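Long-range contact in time interval measuring enzyme TIME (Bombyx mori, PDB 2E47), which probably destroys superoxide by converting it to hydrogen peroxide and oxygen with a copper-zinc site, and is named for a time-measuring role: residues A[13-25]-A[33-45]. Sequence-based numbering, arbitrary orientation.
With NAG (2-acetamido-2-deoxy-beta-D-glucopyranose), chain C.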
loop_
_atom_site.group_PDB
_atom_site.type_symbol
_atom_site.label_atom_id
_atom_site.label_comp_id
_atom_site.label_asym_id
_atom_site.label_seq_id
_atom_site.Cartn_x
_atom_site.Cartn_y
_atom_site.Cartn_z
ATOM N N VAL A 13 7.197 -3.043 0.165
ATOM C CA VAL A 13 7.934 -4.172 -0.360
ATOM C C VAL A 13 8.213 -3.892 -1.803
ATOM O O VAL A 13 7.328 -3.530 -2.524
ATOM C CB VAL A 13 7.110 -5.518 -0.163
ATOM C CG1 VAL A 13 7.744 -6.634 -0.843
ATOM C CG2 VAL A 13 6.957 -5.850 1.369
ATOM N N LEU A 14 9.447 -4.043 -2.231
ATOM C CA LEU A 14 9.822 -3.984 -3.658
ATOM C C LEU A 14 9.931 -5.433 -4.203
ATOM O O LEU A 14 10.551 -6.267 -3.543
ATOM C CB LEU A 14 11.219 -3.406 -3.682
ATOM C CG LEU A 14 11.381 -1.879 -3.802
ATOM C CD1 LEU A 14 10.117 -1.105 -3.565
ATOM C CD2 LEU A 14 12.623 -1.263 -3.186
ATOM N N SER A 15 9.356 -5.732 -5.370
ATOM C CA SER A 15 9.367 -7.071 -5.864
ATOM C C SER A 15 9.202 -7.035 -7.408
ATOM O O SER A 15 8.103 -6.743 -7.917
ATOM C CB SER A 15 8.246 -7.916 -5.198
ATOM O OG SER A 15 8.564 -9.311 -5.345
ATOM N N THR A 16 10.310 -7.341 -8.093
ATOM C CA THR A 16 10.509 -7.261 -9.524
ATOM C C THR A 16 11.195 -8.626 -9.887
ATOM O O THR A 16 11.546 -9.393 -8.966
ATOM C CB THR A 16 11.383 -5.993 -9.730
ATOM O OG1 THR A 16 10.539 -4.853 -10.029
ATOM C CG2 THR A 16 12.497 -6.083 -10.672
ATOM N N GLU A 17 11.346 -8.931 -11.187
ATOM C CA GLU A 17 12.138 -10.070 -11.615
ATOM C C GLU A 17 13.558 -9.965 -11.042
ATOM O O GLU A 17 14.146 -10.991 -10.636
ATOM C CB GLU A 17 12.249 -10.142 -13.151
ATOM C CG GLU A 17 11.001 -10.674 -13.904
ATOM C CD GLU A 17 10.304 -11.841 -13.182
ATOM O OE1 GLU A 17 10.858 -12.978 -13.149
ATOM O OE2 GLU A 17 9.192 -11.617 -12.653
ATOM N N THR A 18 14.113 -8.739 -11.022
ATOM C CA THR A 18 15.499 -8.547 -10.561
ATOM C C THR A 18 15.708 -7.951 -9.152
ATOM O O THR A 18 16.750 -8.172 -8.546
ATOM C CB THR A 18 16.342 -7.740 -11.611
ATOM O OG1 THR A 18 15.682 -6.502 -11.903
ATOM C CG2 THR A 18 16.487 -8.532 -12.962
ATOM N N ILE A 19 14.729 -7.218 -8.633
ATOM C CA ILE A 19 14.919 -6.441 -7.422
ATOM C C ILE A 19 13.995 -6.886 -6.322
ATOM O O ILE A 19 12.804 -7.101 -6.579
ATOM C CB ILE A 19 14.729 -4.913 -7.726
ATOM C CG1 ILE A 19 15.987 -4.360 -8.428
ATOM C CG2 ILE A 19 14.411 -4.144 -6.410
ATOM C CD1 ILE A 19 15.774 -3.152 -9.123
ATOM N N ARG A 20 14.540 -7.065 -5.113
ATOM C CA ARG A 20 13.732 -7.444 -3.963
ATOM C C ARG A 20 14.154 -6.694 -2.741
ATOM O O ARG A 20 15.354 -6.602 -2.439
ATOM C CB ARG A 20 13.842 -8.966 -3.618
ATOM C CG ARG A 20 13.762 -9.905 -4.811
ATOM C CD ARG A 20 12.379 -10.458 -4.991
ATOM N NE ARG A 20 12.487 -11.890 -5.327
ATOM C CZ ARG A 20 12.402 -12.387 -6.567
ATOM N NH1 ARG A 20 12.524 -13.702 -6.763
ATOM N NH2 ARG A 20 12.177 -11.571 -7.606
ATOM N N GLY A 21 13.163 -6.236 -1.984
ATOM C CA GLY A 21 13.468 -5.636 -0.709
ATOM C C GLY A 21 12.283 -5.379 0.161
ATOM O O GLY A 21 11.141 -5.454 -0.290
ATOM N N ASN A 22 12.576 -5.117 1.431
ATOM C CA ASN A 22 11.611 -4.663 2.434
ATOM C C ASN A 22 12.178 -3.386 2.991
ATOM O O ASN A 22 13.379 -3.334 3.317
ATOM C CB ASN A 22 11.535 -5.649 3.620
ATOM C CG ASN A 22 11.141 -7.073 3.168
ATOM O OD1 ASN A 22 10.068 -7.240 2.552
ATOM N ND2 ASN A 22 12.042 -8.068 3.393
ATOM N N ILE A 23 11.318 -2.391 3.122
ATOM C CA ILE A 23 11.646 -1.117 3.798
ATOM C C ILE A 23 10.614 -0.828 4.850
ATOM O O ILE A 23 9.436 -0.774 4.533
ATOM C CB ILE A 23 11.770 0.055 2.777
ATOM C CG1 ILE A 23 12.828 -0.308 1.724
ATOM C CG2 ILE A 23 12.191 1.435 3.491
ATOM C CD1 ILE A 23 12.192 -0.904 0.557
ATOM N N THR A 24 11.088 -0.631 6.090
ATOM C CA THR A 24 10.296 -0.510 7.267
ATOM C C THR A 24 10.420 0.957 7.792
ATOM O O THR A 24 11.489 1.518 7.702
ATOM C CB THR A 24 10.889 -1.566 8.260
ATOM O OG1 THR A 24 10.138 -2.821 8.195
ATOM C CG2 THR A 24 11.064 -1.089 9.575
ATOM N N PHE A 25 9.361 1.525 8.365
ATOM C CA PHE A 25 9.402 2.920 8.853
ATOM C C PHE A 25 8.933 2.881 10.276
ATOM O O PHE A 25 7.844 2.417 10.511
ATOM C CB PHE A 25 8.401 3.754 8.059
ATOM C CG PHE A 25 8.682 3.792 6.571
ATOM C CD1 PHE A 25 9.357 4.887 6.023
ATOM C CD2 PHE A 25 8.301 2.747 5.746
ATOM C CE1 PHE A 25 9.633 4.936 4.673
ATOM C CE2 PHE A 25 8.566 2.759 4.363
ATOM C CZ PHE A 25 9.218 3.867 3.815
ATOM N N VAL A 33 11.489 9.595 11.756
ATOM C CA VAL A 33 11.180 8.238 11.311
ATOM C C VAL A 33 12.458 7.483 11.007
ATOM O O VAL A 33 13.304 7.972 10.267
ATOM C CB VAL A 33 10.121 8.251 10.156
ATOM C CG1 VAL A 33 9.901 6.833 9.480
ATOM C CG2 VAL A 33 8.761 8.812 10.711
ATOM N N HIS A 34 12.623 6.304 11.624
ATOM C CA HIS A 34 13.757 5.465 11.306
ATOM C C HIS A 34 13.310 4.591 10.149
ATOM O O HIS A 34 12.348 3.787 10.268
ATOM C CB HIS A 34 14.127 4.622 12.532
ATOM C CG HIS A 34 15.433 3.925 12.410
ATOM N ND1 HIS A 34 15.828 2.931 13.287
ATOM C CD2 HIS A 34 16.460 4.091 11.546
ATOM C CE1 HIS A 34 17.035 2.503 12.949
ATOM N NE2 HIS A 34 17.444 3.197 11.899
ATOM N N VAL A 35 14.014 4.718 9.032
ATOM C CA VAL A 35 13.824 3.898 7.816
ATOM C C VAL A 35 14.899 2.832 7.721
ATOM O O VAL A 35 16.073 3.137 7.743
ATOM C CB VAL A 35 13.919 4.841 6.570
ATOM C CG1 VAL A 35 13.613 4.126 5.227
ATOM C CG2 VAL A 35 12.983 6.074 6.752
ATOM N N GLN A 36 14.555 1.564 7.644
ATOM C CA GLN A 36 15.598 0.560 7.512
ATOM C C GLN A 36 15.206 -0.615 6.609
ATOM O O GLN A 36 14.040 -0.891 6.401
ATOM C CB GLN A 36 16.083 0.067 8.899
ATOM C CG GLN A 36 15.069 0.120 10.012
ATOM C CD GLN A 36 15.540 -0.427 11.373
ATOM O OE1 GLN A 36 16.736 -0.833 11.613
ATOM N NE2 GLN A 36 14.599 -0.405 12.299
ATOM N N GLY A 37 16.176 -1.344 6.097
ATOM C CA GLY A 37 15.844 -2.551 5.375
ATOM C C GLY A 37 16.972 -2.849 4.448
ATOM O O GLY A 37 18.105 -2.349 4.642
ATOM N N GLY A 38 16.663 -3.624 3.413
ATOM C CA GLY A 38 17.700 -4.195 2.571
ATOM C C GLY A 38 17.042 -4.349 1.251
ATOM O O GLY A 38 15.858 -4.645 1.213
ATOM N N ILE A 39 17.786 -4.130 0.165
ATOM C CA ILE A 39 17.268 -4.338 -1.197
ATOM C C ILE A 39 18.389 -5.074 -1.885
ATOM O O ILE A 39 19.531 -4.794 -1.605
ATOM C CB ILE A 39 16.986 -3.009 -1.908
ATOM C CG1 ILE A 39 15.980 -2.162 -1.105
ATOM C CG2 ILE A 39 16.448 -3.203 -3.337
ATOM C CD1 ILE A 39 15.964 -0.743 -1.713
ATOM N N THR A 40 18.075 -6.054 -2.715
ATOM C CA THR A 40 19.073 -6.644 -3.596
ATOM C C THR A 40 18.657 -6.509 -5.061
ATOM O O THR A 40 17.472 -6.426 -5.404
ATOM C CB THR A 40 19.277 -8.151 -3.275
ATOM O OG1 THR A 40 18.012 -8.806 -3.459
ATOM C CG2 THR A 40 19.652 -8.283 -1.839
ATOM N N GLY A 41 19.638 -6.457 -5.937
ATOM C CA GLY A 41 19.350 -6.498 -7.357
ATOM C C GLY A 41 19.974 -5.418 -8.207
ATOM O O GLY A 41 19.758 -5.417 -9.400
ATOM N N LEU A 42 20.716 -4.467 -7.632
ATOM C CA LEU A 42 21.402 -3.514 -8.498
ATOM C C LEU A 42 22.891 -3.526 -8.261
ATOM O O LEU A 42 23.341 -3.813 -7.166
ATOM C CB LEU A 42 20.915 -2.097 -8.304
ATOM C CG LEU A 42 19.477 -1.829 -8.685
ATOM C CD1 LEU A 42 19.078 -0.516 -7.971
ATOM C CD2 LEU A 42 19.305 -1.827 -10.151
ATOM N N PRO A 43 23.653 -3.190 -9.288
ATOM C CA PRO A 43 25.127 -3.169 -9.166
ATOM C C PRO A 43 25.632 -2.112 -8.163
ATOM O O PRO A 43 24.893 -1.187 -7.872
ATOM C CB PRO A 43 25.598 -2.813 -10.599
ATOM C CG PRO A 43 24.454 -2.398 -11.371
ATOM C CD PRO A 43 23.168 -2.865 -10.651
ATOM N N PRO A 44 26.895 -2.194 -7.711
ATOM C CA PRO A 44 27.365 -1.277 -6.661
ATOM C C PRO A 44 27.242 0.173 -7.223
ATOM O O PRO A 44 27.495 0.407 -8.395
ATOM C CB PRO A 44 28.849 -1.656 -6.495
ATOM C CG PRO A 44 29.212 -2.333 -7.896
ATOM C CD PRO A 44 27.961 -3.101 -8.199
ATOM N N GLY A 45 26.795 1.105 -6.410
ATOM C CA GLY A 45 26.504 2.461 -6.870
ATOM C C GLY A 45 25.462 3.109 -5.985
ATOM O O GLY A 45 25.205 2.633 -4.910
HETATM C C1 NAG C . 11.547 -9.239 4.113
HETATM C C2 NAG C . 10.865 -9.708 5.415
HETATM C C3 NAG C . 11.001 -11.223 5.679
HETATM C C4 NAG C . 11.211 -12.158 4.483
HETATM C C5 NAG C . 11.558 -11.448 3.172
HETATM C C6 NAG C . 10.972 -12.193 1.966
HETATM C C7 NAG C . 10.572 -8.072 7.328
HETATM C C8 NAG C . 9.693 -7.148 6.566
HETATM N N2 NAG C . 11.306 -8.969 6.625
HETATM O O3 NAG C . 9.907 -11.680 6.449
HETATM O O4 NAG C . 12.375 -12.878 4.826
HETATM O O5 NAG C . 11.075 -10.112 3.128
HETATM O O6 NAG C . 11.397 -13.541 1.882
HETATM O O7 NAG C . 10.569 -7.945 8.554
#
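Ile39 reaches into the barrel interior between Leu14 and Ile19: its CD1 meets Leu14 CD2 at 3.7 Å, and its CG2 meets Ile19 CG2 at 3.8 Å. Ile19 splits its branches between two partners; with CG1 turned back beside its own backbone N (chi1 -77°), CG2 is given to Ile39 and CD1 to Leu42, 3.9 Å from Leu42 CD2. Trimming Ile19 to alanine removes both branches, and is likely to cost Ile39 CG2 and Leu42 CD2 their contacts with it and open a gap at this end of the hairpin. Farther along, Ile23 CG2 presses on Val35 CG1 at 3.5 Å. Phe25 and Val35 run alongside each other, Phe25 CD1 against Val35 CG2, while Val33 CG1 approaches the rim of the Phe25 ring and packs on Phe25 CB. Paired Gly21 and Ile39, a non-hydrogen-bonded pair, draw together to 4.0 Å between CA atoms, where a CB on Gly21 would clash with Gly38 O. Backbone hydrogen bonds then zip the strands antiparallel: Arg20 and Thr40 exchange two, Thr40 N to Arg20 O being 2.8 Å, and Thr24 and Gln36 two more; at Asn22 and Gly38 the pair is slacker, Asn22 N to Gly38 O being weak. On the outer face, with Arg20, Thr24, Gln36 and Thr40, Asn22 carries an N-linked glycan, its ND2 joined covalently to NAG C1 at 1.5 Å. Gln36 CG lies over the centre of one face of the His34 ring, and His34 NE2 is hydrogen-bonded to Asp102 OD2. This hairpin of the Greek-key barrel of Cu-Zn superoxide dismutases lies between strands 9-15 and 98-105; Ile39 also packs on Ile101 and Phe93, Ile19 on Val148 and Ala149 of strand 147-155, and Asn22 touches Ser58 of the second subunit.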